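PDB 4XIJ: shikimate 5-dehydrogenase from Mycobacterium fortuitum subsp. fortuitum DSM 46621, which probably catalyses the reversible NADP-dependent interconversion of 3-dehydroshikimate and shikimate, the fourth step of the chorismate pathway that leads to aromatic amino acids. Local coordinates for residues A[54-59]-A[81-86]; A[255-260]-A[264-269]. One frame throughout, in Å; residues are numbered along the deposited sequence.

Contact 1 of 2, residues A[54-59]-A[81-86]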
loop_
_atom_site.group_PDB
_atom_site.type_symbol
_atom_site.label_atom_id
_atom_site.label_comp_id
_atom_site.label_asym_id
_atom_site.label_seq_id
_atom_site.Cartn_x
_atom_site.Cartn_y
_atom_site.Cartn_z
ATOM N N GLU A 54 10.533 -12.205 13.297
ATOM C CA GLU A 54 11.075 -12.524 14.590
ATOM C C GLU A 54 12.251 -11.626 14.944
ATOM O O GLU A 54 12.422 -11.251 16.122
ATOM C CB GLU A 54 11.453 -13.998 14.595
ATOM C CG GLU A 54 10.167 -14.829 14.471
ATOM C CD GLU A 54 9.641 -15.167 13.031
ATOM O OE1 GLU A 54 10.122 -14.707 11.959
ATOM O OE2 GLU A 54 8.676 -15.966 12.998
ATOM N N GLN A 55 13.052 -11.252 13.941
ATOM C CA GLN A 55 14.206 -10.392 14.206
ATOM C C GLN A 55 13.875 -8.922 14.408
ATOM O O GLN A 55 14.675 -8.179 14.983
ATOM C CB GLN A 55 15.193 -10.467 13.031
ATOM C CG GLN A 55 15.868 -11.863 12.902
ATOM C CD GLN A 55 16.651 -11.983 11.617
ATOM O OE1 GLN A 55 16.272 -11.414 10.590
ATOM N NE2 GLN A 55 17.732 -12.729 11.656
ATOM N N LEU A 56 12.727 -8.477 13.892
ATOM C CA LEU A 56 12.494 -7.037 13.832
ATOM C C LEU A 56 12.501 -6.301 15.190
ATOM O O LEU A 56 13.153 -5.264 15.287
ATOM C CB LEU A 56 11.210 -6.771 13.037
ATOM C CG LEU A 56 10.798 -5.307 12.830
ATOM C CD1 LEU A 56 10.014 -5.174 11.486
ATOM C CD2 LEU A 56 9.946 -4.741 14.011
ATOM N N PRO A 57 11.812 -6.807 16.220
ATOM C CA PRO A 57 11.815 -6.028 17.460
ATOM C C PRO A 57 13.231 -5.816 18.019
ATOM O O PRO A 57 13.586 -4.686 18.436
ATOM C CB PRO A 57 10.895 -6.863 18.391
ATOM C CG PRO A 57 9.984 -7.606 17.422
ATOM C CD PRO A 57 10.898 -7.981 16.300
ATOM N N GLY A 58 14.065 -6.857 18.033
ATOM C CA GLY A 58 15.417 -6.682 18.529
ATOM C C GLY A 58 16.236 -5.728 17.693
ATOM O O GLY A 58 17.032 -4.948 18.206
ATOM N N LEU A 59 16.042 -5.776 16.386
ATOM C CA LEU A 59 16.782 -4.910 15.491
ATOM C C LEU A 59 16.425 -3.438 15.784
ATOM O O LEU A 59 17.307 -2.582 15.973
ATOM C CB LEU A 59 16.435 -5.272 14.046
ATOM C CG LEU A 59 17.117 -4.404 12.998
ATOM C CD1 LEU A 59 18.602 -4.599 13.111
ATOM C CD2 LEU A 59 16.625 -4.783 11.631
ATOM N N LEU A 81 3.958 -3.317 13.857
ATOM C CA LEU A 81 2.833 -2.767 14.623
ATOM C C LEU A 81 2.932 -3.141 16.114
ATOM O O LEU A 81 2.663 -2.315 17.009
ATOM C CB LEU A 81 1.515 -3.290 14.045
ATOM C CG LEU A 81 0.243 -2.725 14.724
ATOM C CD1 LEU A 81 0.174 -1.200 14.533
ATOM C CD2 LEU A 81 -0.967 -3.404 14.123
ATOM N N GLU A 82 3.301 -4.394 16.382
ATOM C CA GLU A 82 3.462 -4.868 17.760
ATOM C C GLU A 82 4.628 -4.227 18.473
ATOM O O GLU A 82 4.592 -4.040 19.682
ATOM C CB GLU A 82 3.644 -6.384 17.792
ATOM C CG GLU A 82 2.429 -7.119 17.371
ATOM C CD GLU A 82 2.086 -8.245 18.327
ATOM O OE1 GLU A 82 1.089 -8.134 19.091
ATOM O OE2 GLU A 82 2.831 -9.248 18.320
ATOM N N PHE A 83 5.677 -3.896 17.733
ATOM C CA PHE A 83 6.902 -3.371 18.341
ATOM C C PHE A 83 6.694 -1.929 18.820
ATOM O O PHE A 83 7.198 -1.523 19.891
ATOM C CB PHE A 83 8.076 -3.421 17.342
ATOM C CG PHE A 83 9.181 -2.503 17.716
ATOM C CD1 PHE A 83 10.133 -2.873 18.683
ATOM C CD2 PHE A 83 9.265 -1.256 17.141
ATOM C CE1 PHE A 83 11.095 -1.948 19.106
ATOM C CE2 PHE A 83 10.228 -0.357 17.531
ATOM C CZ PHE A 83 11.168 -0.704 18.504
ATOM N N ALA A 84 5.933 -1.150 18.030
ATOM C CA ALA A 84 5.912 0.310 18.188
ATOM C C ALA A 84 5.239 0.734 19.497
ATOM O O ALA A 84 4.236 0.148 19.920
ATOM C CB ALA A 84 5.193 0.957 17.026
ATOM N N ASP A 85 5.768 1.771 20.141
ATOM C CA ASP A 85 5.083 2.100 21.382
ATOM C C ASP A 85 3.918 3.082 21.102
ATOM O O ASP A 85 3.098 3.263 21.978
ATOM C CB ASP A 85 6.076 2.606 22.435
ATOM C CG ASP A 85 7.001 3.667 21.889
ATOM O OD1 ASP A 85 7.874 3.304 21.065
ATOM O OD2 ASP A 85 6.843 4.836 22.310
ATOM N N GLN A 86 3.768 3.556 19.868
ATOM C CA GLN A 86 2.657 4.390 19.467
ATOM C C GLN A 86 2.202 3.901 18.095
ATOM O O GLN A 86 3.036 3.435 17.311
ATOM C CB GLN A 86 3.095 5.857 19.443
ATOM C CG GLN A 86 3.651 6.308 20.829
ATOM C CD GLN A 86 4.627 7.515 20.787
ATOM O OE1 GLN A 86 4.325 8.536 20.208
ATOM N NE2 GLN A 86 5.793 7.368 21.419
#
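Phe83 lays its ring obliquely against Pro57, meeting its carbons and backbone carbonyl, where two helices of the substrate-binding alpha/beta domain come together. This domain is built on a mixed sheet, and helices 56-61 and 77-83 pack here without any hydrogen bond between the two segments. Phe83 does most of the work. Its CG stands anti to the backbone N (chi1 160°), which carries the ring from the last turn of its helix out to the first turn of the other. There Phe83 CD1 lies 3.8 Å from Pro57 CA and 4.1 Å from Pro57 CB, while Phe83 CE1 comes within 3.8 Å of Pro57 O. That carbonyl oxygen accepts a hydrogen bond from Ser61 OG, one turn on in the helix. Trp108 meets the Phe83 ring with the planes inclined at about 60°, joining helix 77-83 to strand 108-111. Next to Pro57 in the chain, buried Leu56 reaches Leu19 of the sheet and Cys51. Its side chain also crosses that of Phe83 at about a right angle, touching the root of the aromatic group with one methyl branch, Leu56 CD2, 4.0 Å from Phe83 CB.

Contact 2 of 2, residues A[255-260]-A[264-269]. With EDO (1,2-ethanediol), chain C.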
loop_
_atom_site.group_PDB
_atom_site.type_symbol
_atom_site.label_atom_id
_atom_site.label_comp_id
_atom_site.label_asym_id
_atom_site.label_seq_id
_atom_site.Cartn_x
_atom_site.Cartn_y
_atom_site.Cartn_z
ATOM N N ALA A 255 4.123 9.612 1.778
ATOM C CA ALA A 255 3.750 9.781 3.171
ATOM C C ALA A 255 4.918 9.465 4.149
ATOM O O ALA A 255 5.145 10.160 5.135
ATOM C CB ALA A 255 2.518 8.898 3.453
ATOM N N GLN A 256 5.713 8.465 3.809
ATOM C CA GLN A 256 6.904 8.161 4.594
ATOM C C GLN A 256 7.916 9.292 4.537
ATOM O O GLN A 256 8.488 9.681 5.568
ATOM C CB GLN A 256 7.557 6.884 4.095
ATOM C CG GLN A 256 6.649 5.666 4.269
ATOM C CD GLN A 256 7.294 4.397 3.817
ATOM O OE1 GLN A 256 8.172 4.434 2.947
ATOM N NE2 GLN A 256 6.856 3.269 4.365
ATOM N N VAL A 257 8.155 9.833 3.332
ATOM C CA VAL A 257 9.134 10.927 3.205
ATOM C C VAL A 257 8.691 12.125 4.055
ATOM O O VAL A 257 9.549 12.739 4.745
ATOM C CB VAL A 257 9.338 11.323 1.740
ATOM C CG1 VAL A 257 10.105 12.676 1.602
ATOM C CG2 VAL A 257 10.067 10.179 1.002
ATOM N N GLU A 258 7.382 12.445 4.041
ATOM C CA GLU A 258 6.926 13.595 4.788
ATOM C C GLU A 258 7.091 13.343 6.289
ATOM O O GLU A 258 7.514 14.242 7.047
ATOM C CB GLU A 258 5.483 13.934 4.428
ATOM C CG GLU A 258 5.407 14.392 3.000
ATOM C CD GLU A 258 4.062 15.010 2.661
ATOM O OE1 GLU A 258 3.110 14.924 3.476
ATOM O OE2 GLU A 258 3.941 15.582 1.550
ATOM N N GLN A 259 6.754 12.141 6.752
ATOM C CA GLN A 259 6.908 11.864 8.168
ATOM C C GLN A 259 8.369 11.828 8.618
ATOM O O GLN A 259 8.684 12.226 9.762
ATOM C CB GLN A 259 6.222 10.536 8.530
ATOM C CG GLN A 259 4.691 10.659 8.417
ATOM C CD GLN A 259 3.979 9.416 8.898
ATOM O OE1 GLN A 259 4.278 8.907 9.970
ATOM N NE2 GLN A 259 3.037 8.903 8.107
ATOM N N PHE A 260 9.262 11.313 7.759
ATOM C CA PHE A 260 10.670 11.202 8.177
ATOM C C PHE A 260 11.355 12.579 8.156
ATOM O O PHE A 260 12.217 12.854 9.003
ATOM C CB PHE A 260 11.493 10.280 7.270
ATOM C CG PHE A 260 11.108 8.781 7.279
ATOM C CD1 PHE A 260 9.991 8.284 7.975
ATOM C CD2 PHE A 260 11.892 7.871 6.543
ATOM C CE1 PHE A 260 9.665 6.927 7.925
ATOM C CE2 PHE A 260 11.562 6.488 6.481
ATOM C CZ PHE A 260 10.444 6.029 7.180
ATOM N N PRO A 264 7.315 18.748 2.823
ATOM C CA PRO A 264 6.414 18.256 1.766
ATOM C C PRO A 264 7.149 17.356 0.775
ATOM O O PRO A 264 8.319 17.614 0.444
ATOM C CB PRO A 264 5.931 19.534 1.100
ATOM C CG PRO A 264 6.059 20.569 2.207
ATOM C CD PRO A 264 7.328 20.210 2.901
ATOM N N ALA A 265 6.508 16.264 0.361
ATOM C CA ALA A 265 7.157 15.336 -0.568
ATOM C C ALA A 265 7.540 16.050 -1.862
ATOM O O ALA A 265 6.755 16.787 -2.408
ATOM C CB ALA A 265 6.252 14.111 -0.853
ATOM N N PRO A 266 8.756 15.813 -2.372
ATOM C CA PRO A 266 9.170 16.422 -3.644
ATOM C C PRO A 266 8.631 15.524 -4.751
ATOM O O PRO A 266 9.279 14.568 -5.187
ATOM C CB PRO A 266 10.702 16.403 -3.562
ATOM C CG PRO A 266 10.999 15.151 -2.728
ATOM C CD PRO A 266 9.833 15.050 -1.733
ATOM N N LYS A 267 7.418 15.806 -5.181
ATOM C CA LYS A 267 6.700 14.780 -5.956
ATOM C C LYS A 267 7.289 14.552 -7.344
ATOM O O LYS A 267 7.343 13.402 -7.795
ATOM C CB LYS A 267 5.204 15.109 -6.078
ATOM C CG LYS A 267 4.497 15.158 -4.731
ATOM C CD LYS A 267 2.982 15.217 -4.832
ATOM C CE LYS A 267 2.375 15.000 -3.469
ATOM N NZ LYS A 267 0.863 14.974 -3.483
ATOM N N GLU A 268 7.741 15.606 -8.038
ATOM C CA GLU A 268 8.286 15.398 -9.375
ATOM C C GLU A 268 9.575 14.606 -9.278
ATOM O O GLU A 268 9.875 13.751 -10.138
ATOM C CB GLU A 268 8.499 16.727 -10.116
ATOM C CG GLU A 268 7.169 17.286 -10.700
ATOM C CD GLU A 268 6.572 16.436 -11.852
ATOM O OE1 GLU A 268 7.061 16.595 -13.024
ATOM O OE2 GLU A 268 5.622 15.650 -11.604
ATOM N N ALA A 269 10.388 14.897 -8.267
ATOM C CA ALA A 269 11.669 14.180 -8.115
ATOM C C ALA A 269 11.378 12.699 -7.841
ATOM O O ALA A 269 12.053 11.821 -8.379
ATOM C CB ALA A 269 12.475 14.798 -6.998
HETATM C C1 EDO C . 6.820 18.474 -7.428
HETATM O O1 EDO C . 8.200 18.367 -7.365
HETATM C C2 EDO C . 6.499 19.315 -6.239
HETATM O O2 EDO C . 6.060 18.424 -5.209
#
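The short connection between helices 246-261 and 267-272, near the C-terminus, brings the end of the first against the lead-in to the second, and a carboxylate ties the two together. Although they come late in the chain, both elements pack beside helix 28-38 of the substrate-binding domain. Glu258, its chain extended beyond CG, carries OE2 out to the loop, where Ala265 N donates to Glu258 OE2 at 2.9 Å. The bond is nearly straight, with an N-H...O angle of 171°, and uses the anti side of the carboxylate, 16° out of its plane. The methyl of Ala265 lies alongside the same oxygen, Ala265 CB being 3.6 Å from Glu258 OE2, while the Glu258 CG methylene lies close to the donor nitrogen. Lys267 carries the opposite charge nearby, but its NZ is 5.9 Å from Glu258 OE2, too far for a salt bridge. Deeper in, Val257 CG1 meets the ring carbon Pro266 CD at 4.1 Å. Pro266 is the centre of an inverse gamma turn and also the N-cap residue of the second helix. At this helix start an ethanediol, probably from the crystallisation liquor, takes hydrogen bonds from two backbone amides: Lys267 N meets its O2 at 2.9 Å, and Glu268 N meets its O1 at 2.9 Å.

In the fold
The two contacts illustrate how chemistry follows place in a fold. Contact 1 is partly buried and mainly apolar, with no hydrogen bond across it, joining two helices of the substrate-binding domain. Contact 2 lies at the surface, where polar bonding to a loop backbone supplements a small apolar meeting. They share no helix: contact 1 links 56-61 with 77-83, contact 2 joins 246-261 to the start of 267-272. Their centres are 24 Å apart and their nearest atoms about 9 Å, without touching. Strand 108-111 lies near both, through Trp108 beside contact 1 and Arg109 and Asp111 beside contact 2, so helix 246-261 packs onto the domain that contains contact 1.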